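Long-range contacts in outer membrane protein assembly factor BamA (Haemophilus ducreyi, PDB 4K3C), which probably assembles and inserts beta-barrel proteins into the outer membrane as part of the Bam complex, and is represented here by its barrel and last two POTRA domains: residues A[274-279]-A[298-303]; A[354-359]-A[368-373]; A[435-440]-A[454-459]. All coordinates share one frame; numbering follows the deposited sequence.

Overall arrangement
After the POTRA part the chain builds the Omp85 barrel, and the three contacts follow in series within it, none crossing or enclosing another. Contact 1 closes the loop between strands 260-274 and 303-317, which carries helix 280-288. Contact 2 joins the strands of hairpin 346-358/366-378 close to its short turn. Contact 3, beyond the long loop that separates 366-378 from 430-440, pairs 430-440 with 453-465. Contacts 2 and 3 are neighbours, their centres 10 Å apart: strands 366-378 and 430-440 lie side by side, with probable backbone hydrogen bonds from Glu437 to Ala368 and from Lys370 to Ser435. Contact 1 stands apart, its centre about 41 Å from that of contact 2 and about 43 Å from that of contact 3.

Contact 1. Residues A[274-279]-A[298-303]; sequences RNVERE and SHYDRI
Val276 and Glu277 pass His299 and Tyr300 on irregular backbones whose directions differ by 138°, Glu277 CA coming within 4.3 Å of His299 CA. A weak hydrogen bond from Tyr300 N reaches Val276 O at 3.5 Å, and His299 CA-H points at the same oxygen. Glu277 covers one face of the His299 imidazole: its CA stands 3.7 Å from the ring centroid, while its CB meets NE2. Asn275 OD1 lies at the edge of this ring, in its plane, beside CD2. His299 ND1 and Ser298 OG share a 2.6 Å hydrogen bond. The Tyr300 ring takes Arg278 CB over one face, 4.0 Å from its centroid, and Val276 CG1 at its edge, 3.4 Å from CD2. Chi1 of Arg278 (-175°) sets CG anti to the backbone N, 3.3 Å from Tyr300 OH. The chain continues extended to NE, and NH2 forms a salt bridge with Glu283; Tyr413 adds a cation-pi contact. Arg302 CD lies against Arg274 CB. The contact closes the loop between strands 260-274 and 303-317 of the Omp85 barrel, away from the POTRA domains and so probably extracellular; Tyr300 and Ile303 pack on Val286 of helix 280-288, and Glu279 N-caps that helix through Arg282 N.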
loop_
_atom_site.group_PDB
_atom_site.type_symbol
_atom_site.label_atom_id
_atom_site.label_comp_id
_atom_site.label_asym_id
_atom_site.label_seq_id
_atom_site.Cartn_x
_atom_site.Cartn_y
_atom_site.Cartn_z
ATOM N N ARG A 274 -17.509 27.623 -3.326
ATOM C CA ARG A 274 -18.578 28.410 -3.940
ATOM C C ARG A 274 -19.870 27.587 -3.832
ATOM O O ARG A 274 -19.816 26.396 -3.477
ATOM C CB ARG A 274 -18.237 28.715 -5.404
ATOM C CG ARG A 274 -18.404 27.530 -6.371
ATOM C CD ARG A 274 -17.441 27.588 -7.562
ATOM N NE ARG A 274 -17.561 28.834 -8.317
ATOM C CZ ARG A 274 -16.601 29.344 -9.090
ATOM N NH1 ARG A 274 -15.432 28.718 -9.215
ATOM N NH2 ARG A 274 -16.811 30.489 -9.739
ATOM N N ASN A 275 -21.011 28.203 -4.152
ATOM C CA ASN A 275 -22.311 27.593 -3.893
ATOM C C ASN A 275 -22.403 27.592 -2.371
ATOM O O ASN A 275 -22.314 28.658 -1.753
ATOM C CB ASN A 275 -22.406 26.185 -4.534
ATOM C CG ASN A 275 -23.749 25.487 -4.310
ATOM O OD1 ASN A 275 -24.396 25.656 -3.279
ATOM N ND2 ASN A 275 -24.149 24.662 -5.276
ATOM N N VAL A 276 -22.504 26.405 -1.771
ATOM C CA VAL A 276 -22.723 26.245 -0.328
ATOM C C VAL A 276 -24.016 26.925 0.080
ATOM O O VAL A 276 -24.013 28.115 0.415
ATOM C CB VAL A 276 -21.585 26.819 0.521
ATOM C CG1 VAL A 276 -21.667 26.243 1.914
ATOM C CG2 VAL A 276 -20.238 26.493 -0.096
ATOM N N GLU A 277 -25.110 26.164 0.075
ATOM C CA GLU A 277 -26.447 26.762 0.115
ATOM C C GLU A 277 -26.916 27.160 1.497
ATOM O O GLU A 277 -28.101 27.403 1.705
ATOM C CB GLU A 277 -27.493 25.893 -0.606
ATOM C CG GLU A 277 -28.112 24.768 0.205
ATOM C CD GLU A 277 -29.627 24.866 0.237
ATOM O OE1 GLU A 277 -30.143 25.941 0.613
ATOM O OE2 GLU A 277 -30.300 23.872 -0.120
ATOM N N ARG A 278 -25.971 27.247 2.425
ATOM C CA ARG A 278 -26.221 27.821 3.747
ATOM C C ARG A 278 -27.130 26.983 4.632
ATOM O O ARG A 278 -28.351 27.129 4.612
ATOM C CB ARG A 278 -26.736 29.266 3.654
ATOM C CG ARG A 278 -26.907 29.947 5.002
ATOM C CD ARG A 278 -27.279 31.420 4.863
ATOM N NE ARG A 278 -27.294 32.076 6.167
ATOM C CZ ARG A 278 -28.261 32.877 6.598
ATOM N NH1 ARG A 278 -29.304 33.150 5.828
ATOM N NH2 ARG A 278 -28.179 33.412 7.806
ATOM N N GLU A 279 -26.519 26.104 5.418
ATOM C CA GLU A 279 -27.260 25.378 6.431
ATOM C C GLU A 279 -26.700 25.583 7.848
ATOM O O GLU A 279 -25.663 26.207 8.047
ATOM C CB GLU A 279 -27.381 23.892 6.068
ATOM C CG GLU A 279 -26.148 23.062 6.325
ATOM C CD GLU A 279 -26.005 22.686 7.780
ATOM O OE1 GLU A 279 -24.995 23.085 8.382
ATOM O OE2 GLU A 279 -26.921 22.039 8.331
ATOM N N SER A 298 -29.384 33.881 0.358
ATOM C CA SER A 298 -29.133 32.475 0.620
ATOM C C SER A 298 -27.706 32.298 0.142
ATOM O O SER A 298 -27.194 33.160 -0.580
ATOM C CB SER A 298 -30.083 31.570 -0.164
ATOM O OG SER A 298 -29.864 31.668 -1.560
ATOM N N HIS A 299 -27.058 31.214 0.555
ATOM C CA HIS A 299 -25.659 30.959 0.187
ATOM C C HIS A 299 -24.658 31.936 0.814
ATOM O O HIS A 299 -25.019 33.036 1.238
ATOM C CB HIS A 299 -25.492 30.904 -1.333
ATOM C CG HIS A 299 -26.448 29.966 -2.004
ATOM N ND1 HIS A 299 -27.799 30.222 -2.107
ATOM C CD2 HIS A 299 -26.249 28.765 -2.599
ATOM C CE1 HIS A 299 -28.390 29.223 -2.738
ATOM N NE2 HIS A 299 -27.472 28.323 -3.044
ATOM N N TYR A 300 -23.397 31.524 0.887
ATOM C CA TYR A 300 -22.383 32.348 1.533
ATOM C C TYR A 300 -21.513 33.085 0.539
ATOM O O TYR A 300 -21.235 32.580 -0.547
ATOM C CB TYR A 300 -21.474 31.488 2.401
ATOM C CG TYR A 300 -22.201 30.682 3.435
ATOM C CD1 TYR A 300 -22.706 31.280 4.583
ATOM C CD2 TYR A 300 -22.380 29.324 3.270
ATOM C CE1 TYR A 300 -23.383 30.540 5.534
ATOM C CE2 TYR A 300 -23.039 28.581 4.212
ATOM C CZ TYR A 300 -23.539 29.194 5.335
ATOM O OH TYR A 300 -24.197 28.442 6.258
ATOM N N ASP A 301 -21.073 34.279 0.924
ATOM C CA ASP A 301 -19.995 34.939 0.202
ATOM C C ASP A 301 -18.817 33.988 0.312
ATOM O O ASP A 301 -18.407 33.630 1.418
ATOM C CB ASP A 301 -19.653 36.297 0.827
ATOM C CG ASP A 301 -20.839 37.252 0.850
ATOM O OD1 ASP A 301 -21.786 37.051 0.060
ATOM O OD2 ASP A 301 -20.823 38.206 1.660
ATOM N N ARG A 302 -18.300 33.568 -0.836
ATOM C CA ARG A 302 -17.324 32.488 -0.925
ATOM C C ARG A 302 -16.238 32.460 0.161
ATOM O O ARG A 302 -15.847 33.486 0.712
ATOM C CB ARG A 302 -16.722 32.435 -2.331
ATOM C CG ARG A 302 -17.782 32.374 -3.433
ATOM C CD ARG A 302 -17.179 32.056 -4.802
ATOM N NE ARG A 302 -16.265 33.088 -5.288
ATOM C CZ ARG A 302 -15.799 33.147 -6.532
ATOM N NH1 ARG A 302 -14.969 34.120 -6.891
ATOM N NH2 ARG A 302 -16.168 32.233 -7.420
ATOM N N ILE A 303 -15.778 31.245 0.441
ATOM C CA ILE A 303 -14.975 30.897 1.601
ATOM C C ILE A 303 -13.620 30.434 1.088
ATOM O O ILE A 303 -13.565 29.728 0.091
ATOM C CB ILE A 303 -15.664 29.710 2.317
ATOM C CG1 ILE A 303 -17.089 30.093 2.731
ATOM C CG2 ILE A 303 -14.849 29.214 3.496
ATOM C CD1 ILE A 303 -17.981 28.918 3.067
#

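Contact 2. Residues A[354-359]-A[368-373]; sequences SGYIPL and ATKGGL
Gly355 and Thr369 exchange two backbone hydrogen bonds, Gly355 N to Thr369 O at 3.1 Å and Thr369 N to Gly355 O at 3.2 Å. They make this an antiparallel hydrogen-bonded pair in the hairpin of strands 346-358 and 366-378, part of the transmembrane barrel of the Omp85 family; the segment axes run 166° apart. The pairs on either side, Ser354 with Lys370 and Tyr356 with Ala368, are non-hydrogen-bonded, and there the backbones draw in to CA-CA distances of 4.3 Å and 4.5 Å. CA-H groups of Ser354 and Ala368 supplement the ladder, directed at Thr369 O and Gly355 O.

The side chains of Ser354, Tyr356, Ala368 and Lys370 share the face of the sheet that also carries Glu437, while Thr369 points to the other. Ser354 OG is hydrogen-bonded to Ser330 OG on the preceding strand, and its CB faces Lys370 CG. Across the neighbouring pair the Tyr356 ring leans over Ala368, whose CB sits over one ring face, 4.1 Å from the centroid, touching CD2 and CE2. Tyr356 also packs on Leu319 and Pro325; Ala368 touches Glu437 of strand 430-440, next to it in the wall. Lys370 rises from the same face two residues after Ala368; its ammonium has a long, weak ion pair with Glu437 OE1. The lysine chain is extended as far as CE and turns only at its last bond (chi4 67°), where NZ comes to lie 3.6 Å from Tyr356 OH.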
loop_
_atom_site.group_PDB
_atom_site.type_symbol
_atom_site.label_atom_id
_atom_site.label_comp_id
_atom_site.label_asym_id
_atom_site.label_seq_id
_atom_site.Cartn_x
_atom_site.Cartn_y
_atom_site.Cartn_z
ATOM N N SER A 354 -7.995 -4.733 9.147
ATOM C CA SER A 354 -8.655 -5.765 8.416
ATOM C C SER A 354 -7.819 -6.978 8.680
ATOM O O SER A 354 -6.620 -6.895 8.672
ATOM C CB SER A 354 -8.694 -5.443 6.949
ATOM O OG SER A 354 -7.405 -5.546 6.423
ATOM N N GLY A 355 -8.475 -8.087 8.970
ATOM C CA GLY A 355 -7.830 -9.334 9.281
ATOM C C GLY A 355 -8.607 -10.504 8.759
ATOM O O GLY A 355 -9.789 -10.450 8.567
ATOM N N TYR A 356 -7.895 -11.575 8.527
ATOM C CA TYR A 356 -8.438 -12.779 7.915
ATOM C C TYR A 356 -8.059 -14.036 8.705
ATOM O O TYR A 356 -6.897 -14.240 9.063
ATOM C CB TYR A 356 -7.965 -12.916 6.461
ATOM C CG TYR A 356 -8.431 -11.820 5.526
ATOM C CD1 TYR A 356 -7.929 -10.533 5.630
ATOM C CD2 TYR A 356 -9.345 -12.081 4.515
ATOM C CE1 TYR A 356 -8.344 -9.527 4.782
ATOM C CE2 TYR A 356 -9.761 -11.078 3.653
ATOM C CZ TYR A 356 -9.252 -9.801 3.798
ATOM O OH TYR A 356 -9.652 -8.790 2.969
ATOM N N ILE A 357 -9.049 -14.889 8.942
ATOM C CA ILE A 357 -8.870 -16.134 9.675
ATOM C C ILE A 357 -9.373 -17.316 8.841
ATOM O O ILE A 357 -10.550 -17.368 8.460
ATOM C CB ILE A 357 -9.659 -16.077 10.989
ATOM C CG1 ILE A 357 -8.919 -15.216 12.002
ATOM C CG2 ILE A 357 -9.927 -17.462 11.539
ATOM C CD1 ILE A 357 -9.760 -14.906 13.214
ATOM N N PRO A 358 -8.483 -18.262 8.533
ATOM C CA PRO A 358 -8.927 -19.431 7.772
ATOM C C PRO A 358 -9.386 -20.538 8.716
ATOM O O PRO A 358 -8.782 -20.686 9.789
ATOM C CB PRO A 358 -7.658 -19.843 7.011
ATOM C CG PRO A 358 -6.539 -19.422 7.897
ATOM C CD PRO A 358 -7.015 -18.193 8.652
ATOM N N LEU A 359 -10.424 -21.287 8.336
ATOM C CA LEU A 359 -10.964 -22.349 9.195
ATOM C C LEU A 359 -10.462 -23.713 8.721
ATOM O O LEU A 359 -10.910 -24.769 9.179
ATOM C CB LEU A 359 -12.497 -22.323 9.182
ATOM C CG LEU A 359 -13.201 -21.031 9.606
ATOM C CD1 LEU A 359 -14.686 -21.226 9.874
ATOM C CD2 LEU A 359 -12.521 -20.466 10.821
ATOM N N ALA A 368 -13.512 -13.169 7.654
ATOM C CA ALA A 368 -12.840 -11.874 7.602
ATOM C C ALA A 368 -13.617 -10.829 8.373
ATOM O O ALA A 368 -14.845 -10.867 8.438
ATOM C CB ALA A 368 -12.635 -11.429 6.179
ATOM N N THR A 369 -12.880 -9.904 8.975
ATOM C CA THR A 369 -13.467 -8.855 9.793
ATOM C C THR A 369 -12.721 -7.570 9.476
ATOM O O THR A 369 -11.565 -7.622 9.087
ATOM C CB THR A 369 -13.355 -9.175 11.311
ATOM O OG1 THR A 369 -12.002 -8.986 11.751
ATOM C CG2 THR A 369 -13.795 -10.620 11.603
ATOM N N LYS A 370 -13.396 -6.431 9.619
ATOM C CA LYS A 370 -12.837 -5.112 9.297
ATOM C C LYS A 370 -13.456 -4.111 10.262
ATOM O O LYS A 370 -14.638 -4.226 10.617
ATOM C CB LYS A 370 -13.197 -4.696 7.862
ATOM C CG LYS A 370 -12.745 -5.669 6.786
ATOM C CD LYS A 370 -13.279 -5.287 5.405
ATOM C CE LYS A 370 -12.553 -6.057 4.271
ATOM N NZ LYS A 370 -12.791 -7.545 4.208
ATOM N N GLY A 371 -12.670 -3.131 10.688
ATOM C CA GLY A 371 -13.183 -2.096 11.567
ATOM C C GLY A 371 -12.464 -0.782 11.337
ATOM O O GLY A 371 -11.263 -0.764 11.122
ATOM N N GLY A 372 -13.194 0.321 11.381
ATOM C CA GLY A 372 -12.576 1.612 11.204
ATOM C C GLY A 372 -13.125 2.662 12.141
ATOM O O GLY A 372 -14.314 2.683 12.438
ATOM N N LEU A 373 -12.245 3.544 12.598
ATOM C CA LEU A 373 -12.596 4.582 13.538
ATOM C C LEU A 373 -12.018 5.883 13.025
ATOM O O LEU A 373 -10.833 5.950 12.690
ATOM C CB LEU A 373 -11.965 4.247 14.871
ATOM C CG LEU A 373 -12.807 4.286 16.136
ATOM C CD1 LEU A 373 -12.045 3.542 17.232
ATOM C CD2 LEU A 373 -13.102 5.734 16.551
#

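Contact 3. Residues A[435-440]-A[454-459]; sequences SLELII and RTSVFV
Leu436 and Val459 begin a run of antiparallel strand pairing between 430-440 and 453-465, in the barrel wall next to strand 366-378. Leu436 N donates to Val459 O at 3.0 Å and Val459 N returns to Leu436 O; Leu438 and Val457 repeat the exchange two residues on. The segment axes diverge from antiparallel, at 153°. Alternation of residues sorts the side chains, as in transmembrane beta-barrels: Leu436, Leu438, Val457 and Val459 lie on one face, which probably meets lipid, and Glu437, Ile439, Ser456 and Phe458 on the other, toward the barrel interior. There Ser456 OG donates to Glu437 OE2 at 3.2 Å and also has a weak hydrogen bond with Ala495 O, and Glu437 CB packs on Phe458 CB. Arg399, in the long loop before strand 430-440, makes a cation-pi contact with Phe458 and a long, weak ion pair with Glu437 OE1; it sits in the arginine-glycine-phenylalanine motif that Omp85 proteins carry in this loop. Nearer the turn, Ile439 CD1 stands over the centre of the Arg454 guanidinium, 3.3 Å from CZ, while NH2 is hydrogen-bonded to Pro325 O. Thr455 OG1, turned between its backbone N and carbonyl carbon (chi1 54°), donates to Ile440 O at 2.8 Å from above the carbonyl plane.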
loop_
_atom_site.group_PDB
_atom_site.type_symbol
_atom_site.label_atom_id
_atom_site.label_comp_id
_atom_site.label_asym_id
_atom_site.label_seq_id
_atom_site.Cartn_x
_atom_site.Cartn_y
_atom_site.Cartn_z
ATOM N N SER A 435 -17.316 -4.739 10.225
ATOM C CA SER A 435 -17.822 -5.665 9.229
ATOM C C SER A 435 -17.309 -7.057 9.555
ATOM O O SER A 435 -16.209 -7.220 10.088
ATOM C CB SER A 435 -17.348 -5.230 7.850
ATOM O OG SER A 435 -18.161 -5.771 6.833
ATOM N N LEU A 436 -18.121 -8.057 9.252
ATOM C CA LEU A 436 -17.804 -9.433 9.561
ATOM C C LEU A 436 -18.322 -10.218 8.373
ATOM O O LEU A 436 -19.478 -10.048 7.978
ATOM C CB LEU A 436 -18.558 -9.833 10.828
ATOM C CG LEU A 436 -18.261 -11.125 11.601
ATOM C CD1 LEU A 436 -19.505 -12.005 11.741
ATOM C CD2 LEU A 436 -17.094 -11.902 11.008
ATOM N N GLU A 437 -17.485 -11.056 7.778
ATOM C CA GLU A 437 -17.968 -11.871 6.670
ATOM C C GLU A 437 -17.428 -13.278 6.623
ATOM O O GLU A 437 -16.281 -13.523 6.978
ATOM C CB GLU A 437 -17.771 -11.186 5.308
ATOM C CG GLU A 437 -16.405 -10.612 4.988
ATOM C CD GLU A 437 -16.474 -9.548 3.868
ATOM O OE1 GLU A 437 -16.013 -8.407 4.122
ATOM O OE2 GLU A 437 -16.992 -9.844 2.751
ATOM N N LEU A 438 -18.280 -14.200 6.182
ATOM C CA LEU A 438 -17.856 -15.564 5.878
ATOM C C LEU A 438 -17.580 -15.707 4.384
ATOM O O LEU A 438 -18.493 -15.648 3.574
ATOM C CB LEU A 438 -18.930 -16.586 6.270
ATOM C CG LEU A 438 -18.443 -17.945 6.789
ATOM C CD1 LEU A 438 -19.326 -19.027 6.282
ATOM C CD2 LEU A 438 -16.997 -18.238 6.442
ATOM N N ILE A 439 -16.317 -15.907 4.035
ATOM C CA ILE A 439 -15.938 -16.231 2.671
ATOM C C ILE A 439 -16.080 -17.716 2.432
ATOM O O ILE A 439 -15.372 -18.516 3.024
ATOM C CB ILE A 439 -14.481 -15.919 2.453
ATOM C CG1 ILE A 439 -14.245 -14.432 2.639
ATOM C CG2 ILE A 439 -14.061 -16.364 1.105
ATOM C CD1 ILE A 439 -12.803 -14.097 2.724
ATOM N N ILE A 440 -16.988 -18.104 1.559
ATOM C CA ILE A 440 -17.148 -19.517 1.273
ATOM C C ILE A 440 -16.686 -19.774 -0.159
ATOM O O ILE A 440 -16.553 -18.839 -0.943
ATOM C CB ILE A 440 -18.613 -19.978 1.502
ATOM C CG1 ILE A 440 -19.485 -19.654 0.281
ATOM C CG2 ILE A 440 -19.174 -19.334 2.755
ATOM C CD1 ILE A 440 -19.999 -18.225 0.258
ATOM N N ARG A 454 -14.175 -14.572 -5.301
ATOM C CA ARG A 454 -14.372 -14.619 -3.868
ATOM C C ARG A 454 -15.836 -14.348 -3.530
ATOM O O ARG A 454 -16.313 -13.218 -3.637
ATOM C CB ARG A 454 -13.471 -13.579 -3.196
ATOM C CG ARG A 454 -13.897 -13.157 -1.787
ATOM C CD ARG A 454 -12.697 -12.783 -0.947
ATOM N NE ARG A 454 -11.898 -13.965 -0.656
ATOM C CZ ARG A 454 -10.815 -13.958 0.110
ATOM N NH1 ARG A 454 -10.159 -15.088 0.339
ATOM N NH2 ARG A 454 -10.404 -12.824 0.661
ATOM N N THR A 455 -16.556 -15.388 -3.131
ATOM C CA THR A 455 -17.927 -15.219 -2.688
ATOM C C THR A 455 -17.974 -15.173 -1.162
ATOM O O THR A 455 -17.165 -15.818 -0.503
ATOM C CB THR A 455 -18.798 -16.356 -3.195
ATOM O OG1 THR A 455 -18.210 -17.595 -2.799
ATOM C CG2 THR A 455 -18.882 -16.306 -4.709
ATOM N N SER A 456 -18.908 -14.407 -0.604
ATOM C CA SER A 456 -18.959 -14.209 0.837
ATOM C C SER A 456 -20.338 -13.794 1.317
ATOM O O SER A 456 -21.188 -13.402 0.525
ATOM C CB SER A 456 -17.948 -13.148 1.256
ATOM O OG SER A 456 -18.207 -11.914 0.609
ATOM N N VAL A 457 -20.550 -13.883 2.622
ATOM C CA VAL A 457 -21.787 -13.440 3.242
ATOM C C VAL A 457 -21.377 -12.609 4.429
ATOM O O VAL A 457 -20.486 -13.005 5.189
ATOM C CB VAL A 457 -22.642 -14.622 3.698
ATOM C CG1 VAL A 457 -23.740 -14.156 4.635
ATOM C CG2 VAL A 457 -23.228 -15.346 2.475
ATOM N N PHE A 458 -21.996 -11.446 4.591
ATOM C CA PHE A 458 -21.393 -10.432 5.451
ATOM C C PHE A 458 -22.435 -9.758 6.330
ATOM O O PHE A 458 -23.651 -9.857 6.078
ATOM C CB PHE A 458 -20.632 -9.369 4.608
ATOM C CG PHE A 458 -21.534 -8.544 3.752
ATOM C CD1 PHE A 458 -22.119 -7.392 4.248
ATOM C CD2 PHE A 458 -21.843 -8.938 2.464
ATOM C CE1 PHE A 458 -22.985 -6.655 3.482
ATOM C CE2 PHE A 458 -22.705 -8.192 1.686
ATOM C CZ PHE A 458 -23.275 -7.048 2.200
ATOM N N VAL A 459 -21.937 -9.069 7.356
ATOM C CA VAL A 459 -22.735 -8.111 8.107
ATOM C C VAL A 459 -21.920 -6.832 8.237
ATOM O O VAL A 459 -20.828 -6.834 8.818
ATOM C CB VAL A 459 -23.141 -8.645 9.509
ATOM C CG1 VAL A 459 -23.589 -7.501 10.409
ATOM C CG2 VAL A 459 -24.239 -9.688 9.382
#